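PDB 4NNA: OBCA, Oxalate Biosynthetic Component A from Burkholderia glumae, which is a magnesium-binding, enzyme-like protein whose C-terminal part probably forms a TIM-barrel domain. Local coordinates for residues 220-225 with 273-278; 11-16 with 226-231. All coordinates share one frame; numbering follows the deposited sequence.

Interaction 1: 220-225 with 273-278; sequences AAVVHL and ILNLST. With MG (magnesium ion), chain B.
The two methyls of Val222 dip toward different neighbours on strand 273-276. Its CG2 lies 3.8 Å from Ile273 CG2, and its CG1 drops into the dent beside the Ile273 carbonyl, with Asn275 CB at 3.8 Å. Before this pair, water 1 bridges Ala221 O and Ile273 N. Further along the strands on the same face, the His224 ring and the Asn275 amide pass at a slant, their planes 65° apart, with Asn275 OD1 in the ring plane at its edge, 3.6 Å from His224 ND1. Asn275 ND2 is turned elsewhere, hydrogen-bonded to Glu346. With CG anti to the backbone N (chi1 167°), the His224 ring projects from the sheet and binds the magnesium ion through NE2 at 2.2 Å. Just past the strand end, Ser277 CB meets His224 CE1 at 3.8 Å, and its OG lies 3.1 Å from water 2, a metal ligand, while also bonding Ser279 N.

On the other face the two strands place only apolar residues, Val223, Leu225, Leu274 and Leu276. Leu225 CD1 is the bump, lodged in the notch between Leu274 CD2 at 4.2 Å and Leu276 CD1 at 4.1 Å. Helices 205-218 and 255-264 pack over this side, with Thr212 touching both Val223 and Leu225.

Four backbone hydrogen bonds hold the two strands in register: Val223 N to Ile273 O, Asn275 N to Val223 O, Leu225 N to Asn275 O and Ser277 N to Leu225 O. Helix 255-264, after three short strands, connects strand 222-229 to its parallel neighbour 273-276, consistent with an elaborated beta-alpha-beta unit of a TIM barrel, with the metal at the C-terminal strand ends, where that fold places its active sites.

Interaction 2: 11-16 with 226-231; sequences APIGAV and HTRDLS. With MG (magnesium ion), chain B.
Gly14 and His226 meet by a CH-pi contact. The glycine CA sits over the imidazole, 3.5 Å from the centroid of the His226 ring and only 15° off its normal. On that same face Ala15 N lies toward the rim. The ring's working atoms lie elsewhere: His226 NE2 binds the magnesium ion at 2.2 Å, and ND1 is hydrogen-bonded to Asn251.

The polar part belongs to Arg228. Its chain bends at chi2 (-64°), bringing the guanidinium against the backbone of the 11-16 loop. Arg228 NE gives the strongest bond across the contact, to Gly14 O at 2.8 Å and 152°, with the oxygen at the edge of the guanidinium and near its plane. NH2 adds two weak bonds, to Gly14 O and to Ile13 O, each 3.1 Å from Arg228 NH2. Ala15 O stands over one face of the group, and the backbone carbonyls of Pro17 and Gln249 take further bonds from NH2 and NH1.

Van der Waals packing comes from Ile13. Its CD1 lies 3.7 Å from His226 O, and its CG2 sits 3.8 Å from Arg228 NE, the two side chains running past each other in opposite directions. Beyond them, Leu225 and Ile208 also touch Ile13.

Buried Arg228 thus gathers several backbone carbonyls of the loop, whose partial negative charge would be expected to stabilise its positive one. The same Gly14 that accepts from the arginine covers the histidine ring, so the loop's backbone conformation is probably coupled to the orientation of a metal ligand.

How the interactions relate
Along the chain the segments alternate: 11-16 comes first, then 220-225, 226-231 and finally 273-278. Strand 222-229 runs through both contacts, passing from interaction 1 into interaction 2, and the centres lie about 13 Å apart. The 11-16 loop follows strand 7-10, which flanks strand 222-229 within the same sheet, while strand 273-276 is the other parallel neighbour of strand 222-229. Where the contacts touch, Pro12 packs against Val223 and Ile13 against Leu225. They also converge on one magnesium ion: each supplies one histidine, Glu475 is a further protein ligand, and three waters fill in. The N-terminal loop is thereby joined to the metal-binding end of the barrel.

Interaction 1: 220-225 with 273-278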
ATOM      1  N   ALA A 220      15.434   3.736  -6.085  1.00 25.36           N
ATOM      2  CA  ALA A 220      15.433   3.197  -4.725  1.00 23.14           C
ATOM      3  C   ALA A 220      16.720   2.454  -4.435  1.00 23.89           C
ATOM      4  O   ALA A 220      17.164   1.650  -5.248  1.00 25.93           O
ATOM      5  CB  ALA A 220      14.250   2.267  -4.514  1.00 22.26           C
ATOM      6  N   ALA A 221      17.301   2.695  -3.265  1.00 21.90           N
ATOM      7  CA  ALA A 221      18.523   1.997  -2.871  1.00 23.17           C
ATOM      8  C   ALA A 221      18.220   0.718  -2.095  1.00 20.00           C
ATOM      9  O   ALA A 221      18.981  -0.248  -2.158  1.00 22.75           O
ATOM     10  CB  ALA A 221      19.404   2.901  -2.051  1.00 23.91           C
ATOM     11  N   VAL A 222      17.113   0.729  -1.356  1.00 21.92           N
ATOM     12  CA  VAL A 222      16.707  -0.404  -0.528  1.00 20.40           C
ATOM     13  C   VAL A 222      15.277  -0.800  -0.877  1.00 21.67           C
ATOM     14  O   VAL A 222      14.429   0.067  -1.063  1.00 20.84           O
ATOM     15  CB  VAL A 222      16.744  -0.020   0.954  1.00 19.71           C
ATOM     16  CG1 VAL A 222      16.129  -1.134   1.826  1.00 17.97           C
ATOM     17  CG2 VAL A 222      18.161   0.290   1.369  1.00 19.35           C
ATOM     18  N   VAL A 223      15.002  -2.099  -0.965  1.00 19.99           N
ATOM     19  CA  VAL A 223      13.639  -2.544  -1.225  1.00 21.00           C
ATOM     20  C   VAL A 223      13.145  -3.398  -0.060  1.00 19.81           C
ATOM     21  O   VAL A 223      13.780  -4.377   0.316  1.00 20.66           O
ATOM     22  CB  VAL A 223      13.521  -3.310  -2.564  1.00 22.28           C
ATOM     23  CG1 VAL A 223      12.067  -3.660  -2.840  1.00 20.26           C
ATOM     24  CG2 VAL A 223      14.080  -2.466  -3.714  1.00 20.06           C
ATOM     25  N   HIS A 224      12.022  -3.000   0.526  1.00 22.03           N
ATOM     26  CA  HIS A 224      11.458  -3.707   1.677  1.00 21.27           C
ATOM     27  C   HIS A 224      10.343  -4.640   1.214  1.00 21.28           C
ATOM     28  O   HIS A 224       9.372  -4.188   0.606  1.00 20.14           O
ATOM     29  CB  HIS A 224      10.967  -2.677   2.712  1.00 19.94           C
ATOM     30  CG  HIS A 224      10.102  -3.242   3.802  1.00 20.64           C
ATOM     31  ND1 HIS A 224      10.606  -3.949   4.872  1.00 20.55           N
ATOM     32  CD2 HIS A 224       8.762  -3.154   4.005  1.00 21.92           C
ATOM     33  CE1 HIS A 224       9.612  -4.302   5.673  1.00 22.16           C
ATOM     34  NE2 HIS A 224       8.483  -3.832   5.169  1.00 22.87           N
ATOM     35  N   LEU A 225      10.492  -5.937   1.495  1.00 18.40           N
ATOM     36  CA  LEU A 225       9.634  -6.965   0.906  1.00 20.37           C
ATOM     37  C   LEU A 225       8.704  -7.683   1.889  1.00 20.92           C
ATOM     38  O   LEU A 225       9.052  -7.908   3.051  1.00 20.57           O
ATOM     39  CB  LEU A 225      10.501  -8.023   0.221  1.00 20.64           C
ATOM     40  CG  LEU A 225      11.409  -7.550  -0.904  1.00 19.50           C
ATOM     41  CD1 LEU A 225      12.203  -8.735  -1.443  1.00 21.42           C
ATOM     42  CD2 LEU A 225      10.582  -6.908  -2.003  1.00 18.33           C
ATOM     43  N   ILE A 273      19.642  -4.215  -2.183  1.00 22.23           N
ATOM     44  CA  ILE A 273      19.639  -4.296  -0.735  1.00 22.17           C
ATOM     45  C   ILE A 273      18.243  -4.721  -0.322  1.00 19.54           C
ATOM     46  O   ILE A 273      17.304  -3.921  -0.323  1.00 21.75           O
ATOM     47  CB  ILE A 273      20.004  -2.942  -0.075  1.00 21.77           C
ATOM     48  CG1 ILE A 273      21.393  -2.482  -0.538  1.00 23.51           C
ATOM     49  CG2 ILE A 273      19.943  -3.059   1.432  1.00 18.02           C
ATOM     50  CD1 ILE A 273      21.749  -1.063  -0.139  1.00 24.80           C
ATOM     51  N   LEU A 274      18.105  -6.000  -0.006  1.00 17.94           N
ATOM     52  CA  LEU A 274      16.819  -6.567   0.362  1.00 19.59           C
ATOM     53  C   LEU A 274      16.576  -6.414   1.856  1.00 20.99           C
ATOM     54  O   LEU A 274      17.409  -6.779   2.682  1.00 21.50           O
ATOM     55  CB  LEU A 274      16.728  -8.035  -0.069  1.00 21.14           C
ATOM     56  CG  LEU A 274      16.884  -8.230  -1.585  1.00 26.05           C
ATOM     57  CD1 LEU A 274      16.613  -9.657  -1.980  1.00 22.66           C
ATOM     58  CD2 LEU A 274      15.983  -7.274  -2.369  1.00 22.71           C
ATOM     59  N   ASN A 275      15.435  -5.826   2.180  1.00 21.26           N
ATOM     60  CA  ASN A 275      15.038  -5.596   3.561  1.00 19.51           C
ATOM     61  C   ASN A 275      13.752  -6.401   3.772  1.00 20.27           C
ATOM     62  O   ASN A 275      12.674  -6.007   3.325  1.00 19.50           O
ATOM     63  CB  ASN A 275      14.866  -4.084   3.799  1.00 19.42           C
ATOM     64  CG  ASN A 275      14.199  -3.754   5.132  1.00 22.20           C
ATOM     65  OD1 ASN A 275      13.926  -4.633   5.950  1.00 21.95           O
ATOM     66  ND2 ASN A 275      13.930  -2.475   5.348  1.00 20.85           N
ATOM     67  N   LEU A 276      13.878  -7.548   4.431  1.00 19.59           N
ATOM     68  CA  LEU A 276      12.759  -8.485   4.528  1.00 21.29           C
ATOM     69  C   LEU A 276      11.917  -8.266   5.778  1.00 22.78           C
ATOM     70  O   LEU A 276      12.438  -8.186   6.892  1.00 22.20           O
ATOM     71  CB  LEU A 276      13.264  -9.929   4.474  1.00 19.54           C
ATOM     72  CG  LEU A 276      13.454 -10.612   3.117  1.00 25.22           C
ATOM     73  CD1 LEU A 276      14.103  -9.732   2.064  1.00 21.71           C
ATOM     74  CD2 LEU A 276      14.232 -11.899   3.287  1.00 20.66           C
ATOM     75  N   SER A 277      10.607  -8.178   5.588  1.00 22.06           N
ATOM     76  CA  SER A 277       9.682  -8.076   6.717  1.00 22.07           C
ATOM     77  C   SER A 277       9.703  -9.364   7.527  1.00 23.50           C
ATOM     78  O   SER A 277       9.696 -10.471   6.973  1.00 21.35           O
ATOM     79  CB  SER A 277       8.259  -7.812   6.230  1.00 21.59           C
ATOM     80  OG  SER A 277       7.340  -7.896   7.307  1.00 22.15           O
ATOM     81  N   THR A 278       9.747  -9.221   8.845  1.00 21.28           N
ATOM     82  CA  THR A 278       9.613 -10.368   9.727  1.00 22.58           C
ATOM     83  C   THR A 278       8.275 -10.282  10.448  1.00 25.09           C
ATOM     84  O   THR A 278       8.000 -11.056  11.362  1.00 22.45           O
ATOM     85  CB  THR A 278      10.717 -10.389  10.775  1.00 23.61           C
ATOM     86  OG1 THR A 278      10.684  -9.158  11.510  1.00 21.41           O
ATOM     87  CG2 THR A 278      12.078 -10.556  10.106  1.00 19.25           C
TER
HETATM   88 MG    MG B 601       6.453  -3.987   6.036  1.00 19.14          MG
HETATM   89  O   HOH W   1      18.064  -2.181  -3.424  1.00 26.80           O
HETATM   90  O   HOH W   2       7.474  -4.902   8.191  1.00 27.35           O
HETATM   91  O   HOH W   3       4.452  -4.090   7.254  1.00 27.81           O
HETATM   92  O   HOH W   4       6.965  -2.394   7.312  1.00 28.68           O

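Interaction 2: 11-16 with 226-231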
ATOM      1  N   ALA A  11       8.769   0.097  -0.868  1.00 19.23           N
ATOM      2  CA  ALA A  11       8.023  -0.919  -0.127  1.00 21.09           C
ATOM      3  C   ALA A  11       6.839  -1.348  -0.978  1.00 19.33           C
ATOM      4  O   ALA A  11       5.743  -0.800  -0.851  1.00 20.11           O
ATOM      5  CB  ALA A  11       7.549  -0.359   1.212  1.00 18.87           C
ATOM      6  N   PRO A  12       7.069  -2.316  -1.875  1.00 18.82           N
ATOM      7  CA  PRO A  12       6.104  -2.554  -2.956  1.00 21.67           C
ATOM      8  C   PRO A  12       4.911  -3.456  -2.652  1.00 19.83           C
ATOM      9  O   PRO A  12       4.044  -3.496  -3.517  1.00 17.94           O
ATOM     10  CB  PRO A  12       6.950  -3.238  -4.049  1.00 19.40           C
ATOM     11  CG  PRO A  12       8.406  -3.058  -3.630  1.00 22.03           C
ATOM     12  CD  PRO A  12       8.375  -2.954  -2.135  1.00 18.62           C
ATOM     13  N   ILE A  13       4.860  -4.145  -1.508  1.00 19.51           N
ATOM     14  CA  ILE A  13       3.850  -5.196  -1.302  1.00 17.03           C
ATOM     15  C   ILE A  13       3.088  -5.014   0.011  1.00 20.30           C
ATOM     16  O   ILE A  13       1.864  -4.861   0.017  1.00 20.52           O
ATOM     17  CB  ILE A  13       4.495  -6.608  -1.299  1.00 19.59           C
ATOM     18  CG1 ILE A  13       5.391  -6.792  -2.515  1.00 21.27           C
ATOM     19  CG2 ILE A  13       3.436  -7.713  -1.214  1.00 17.36           C
ATOM     20  CD1 ILE A  13       6.868  -6.722  -2.167  1.00 18.56           C
ATOM     21  N   GLY A  14       3.819  -5.062   1.123  1.00 19.90           N
ATOM     22  CA  GLY A  14       3.221  -4.877   2.433  1.00 20.23           C
ATOM     23  C   GLY A  14       2.288  -6.000   2.840  1.00 20.31           C
ATOM     24  O   GLY A  14       2.319  -7.090   2.254  1.00 20.82           O
ATOM     25  N   ALA A  15       1.454  -5.719   3.839  1.00 21.35           N
ATOM     26  CA  ALA A  15       0.567  -6.708   4.442  1.00 22.85           C
ATOM     27  C   ALA A  15      -0.897  -6.458   4.093  1.00 26.29           C
ATOM     28  O   ALA A  15      -1.693  -7.394   3.993  1.00 27.01           O
ATOM     29  CB  ALA A  15       0.735  -6.684   5.971  1.00 23.52           C
ATOM     30  N   VAL A  16      -1.255  -5.191   3.925  1.00 26.75           N
ATOM     31  CA  VAL A  16      -2.669  -4.814   3.878  1.00 27.09           C
ATOM     32  C   VAL A  16      -3.330  -4.768   2.494  1.00 25.68           C
ATOM     33  O   VAL A  16      -4.385  -5.371   2.303  1.00 28.38           O
ATOM     34  CB  VAL A  16      -2.919  -3.496   4.643  1.00 27.60           C
ATOM     35  CG1 VAL A  16      -4.391  -3.118   4.593  1.00 31.37           C
ATOM     36  CG2 VAL A  16      -2.448  -3.632   6.083  1.00 29.65           C
ATOM     37  N   HIS A 226       7.522  -8.039   1.391  1.00 19.88           N
ATOM     38  CA  HIS A 226       6.624  -8.987   2.045  1.00 21.35           C
ATOM     39  C   HIS A 226       6.340 -10.055   0.995  1.00 23.25           C
ATOM     40  O   HIS A 226       6.541  -9.814  -0.195  1.00 19.95           O
ATOM     41  CB  HIS A 226       5.289  -8.329   2.415  1.00 18.25           C
ATOM     42  CG  HIS A 226       5.352  -7.415   3.599  1.00 22.28           C
ATOM     43  ND1 HIS A 226       4.587  -7.611   4.731  1.00 25.19           N
ATOM     44  CD2 HIS A 226       6.076  -6.290   3.828  1.00 19.32           C
ATOM     45  CE1 HIS A 226       4.844  -6.659   5.608  1.00 20.07           C
ATOM     46  NE2 HIS A 226       5.743  -5.843   5.084  1.00 21.86           N
ATOM     47  N   THR A 227       5.867 -11.217   1.437  1.00 21.52           N
ATOM     48  CA  THR A 227       5.259 -12.198   0.550  1.00 23.54           C
ATOM     49  C   THR A 227       3.814 -12.440   0.964  1.00 23.88           C
ATOM     50  O   THR A 227       3.398 -12.032   2.056  1.00 23.40           O
ATOM     51  CB  THR A 227       6.026 -13.527   0.550  1.00 22.82           C
ATOM     52  OG1 THR A 227       6.264 -13.935   1.902  1.00 19.93           O
ATOM     53  CG2 THR A 227       7.355 -13.355  -0.176  1.00 20.01           C
ATOM     54  N   ARG A 228       3.056 -13.098   0.084  1.00 23.47           N
ATOM     55  CA  ARG A 228       1.632 -13.341   0.304  1.00 24.19           C
ATOM     56  C   ARG A 228       1.268 -14.802   0.020  1.00 26.85           C
ATOM     57  O   ARG A 228       1.827 -15.433  -0.876  1.00 25.94           O
ATOM     58  CB  ARG A 228       0.790 -12.431  -0.596  1.00 22.00           C
ATOM     59  CG  ARG A 228       1.052 -10.949  -0.419  1.00 24.35           C
ATOM     60  CD  ARG A 228       0.666 -10.455   0.988  1.00 21.24           C
ATOM     61  NE  ARG A 228       0.633  -8.993   1.031  1.00 21.85           N
ATOM     62  CZ  ARG A 228      -0.430  -8.267   0.686  1.00 22.22           C
ATOM     63  NH1 ARG A 228      -1.557  -8.859   0.286  1.00 23.03           N
ATOM     64  NH2 ARG A 228      -0.375  -6.944   0.739  1.00 20.97           N
ATOM     65  N   ASP A 229       0.330 -15.339   0.788  1.00 27.45           N
ATOM     66  CA  ASP A 229      -0.090 -16.725   0.598  1.00 28.35           C
ATOM     67  C   ASP A 229      -1.335 -16.735  -0.276  1.00 28.57           C
ATOM     68  O   ASP A 229      -2.384 -16.229   0.123  1.00 27.48           O
ATOM     69  CB  ASP A 229      -0.342 -17.378   1.963  1.00 31.56           C
ATOM     70  CG  ASP A 229      -1.033 -18.736   1.867  1.00 31.87           C
ATOM     71  OD1 ASP A 229      -0.995 -19.375   0.802  1.00 30.64           O
ATOM     72  OD2 ASP A 229      -1.599 -19.168   2.892  1.00 33.50           O
ATOM     73  N   LEU A 230      -1.207 -17.286  -1.480  1.00 25.76           N
ATOM     74  CA  LEU A 230      -2.317 -17.297  -2.431  1.00 30.65           C
ATOM     75  C   LEU A 230      -2.940 -18.680  -2.542  1.00 30.35           C
ATOM     76  O   LEU A 230      -3.661 -18.960  -3.498  1.00 34.65           O
ATOM     77  CB  LEU A 230      -1.848 -16.854  -3.817  1.00 30.20           C
ATOM     78  CG  LEU A 230      -0.999 -15.591  -3.942  1.00 29.32           C
ATOM     79  CD1 LEU A 230      -0.786 -15.238  -5.414  1.00 27.87           C
ATOM     80  CD2 LEU A 230      -1.637 -14.436  -3.217  1.00 27.38           C
ATOM     81  N   SER A 231      -2.668 -19.543  -1.569  1.00 28.01           N
ATOM     82  CA  SER A 231      -3.126 -20.927  -1.635  1.00 32.17           C
ATOM     83  C   SER A 231      -4.656 -21.083  -1.594  1.00 33.17           C
ATOM     84  O   SER A 231      -5.172 -22.106  -2.029  1.00 33.78           O
ATOM     85  CB  SER A 231      -2.477 -21.759  -0.520  1.00 28.50           C
ATOM     86  OG  SER A 231      -2.898 -21.307   0.756  1.00 34.06           O
TER
HETATM   87 MG    MG B 601       6.453  -3.987   6.036  1.00 19.14          MG
HETATM   88  O   HOH W   2       7.474  -4.902   8.191  1.00 27.35           O
HETATM   89  O   HOH W   3       4.452  -4.090   7.254  1.00 27.81           O
HETATM   90  O   HOH W   4       6.965  -2.394   7.312  1.00 28.68           O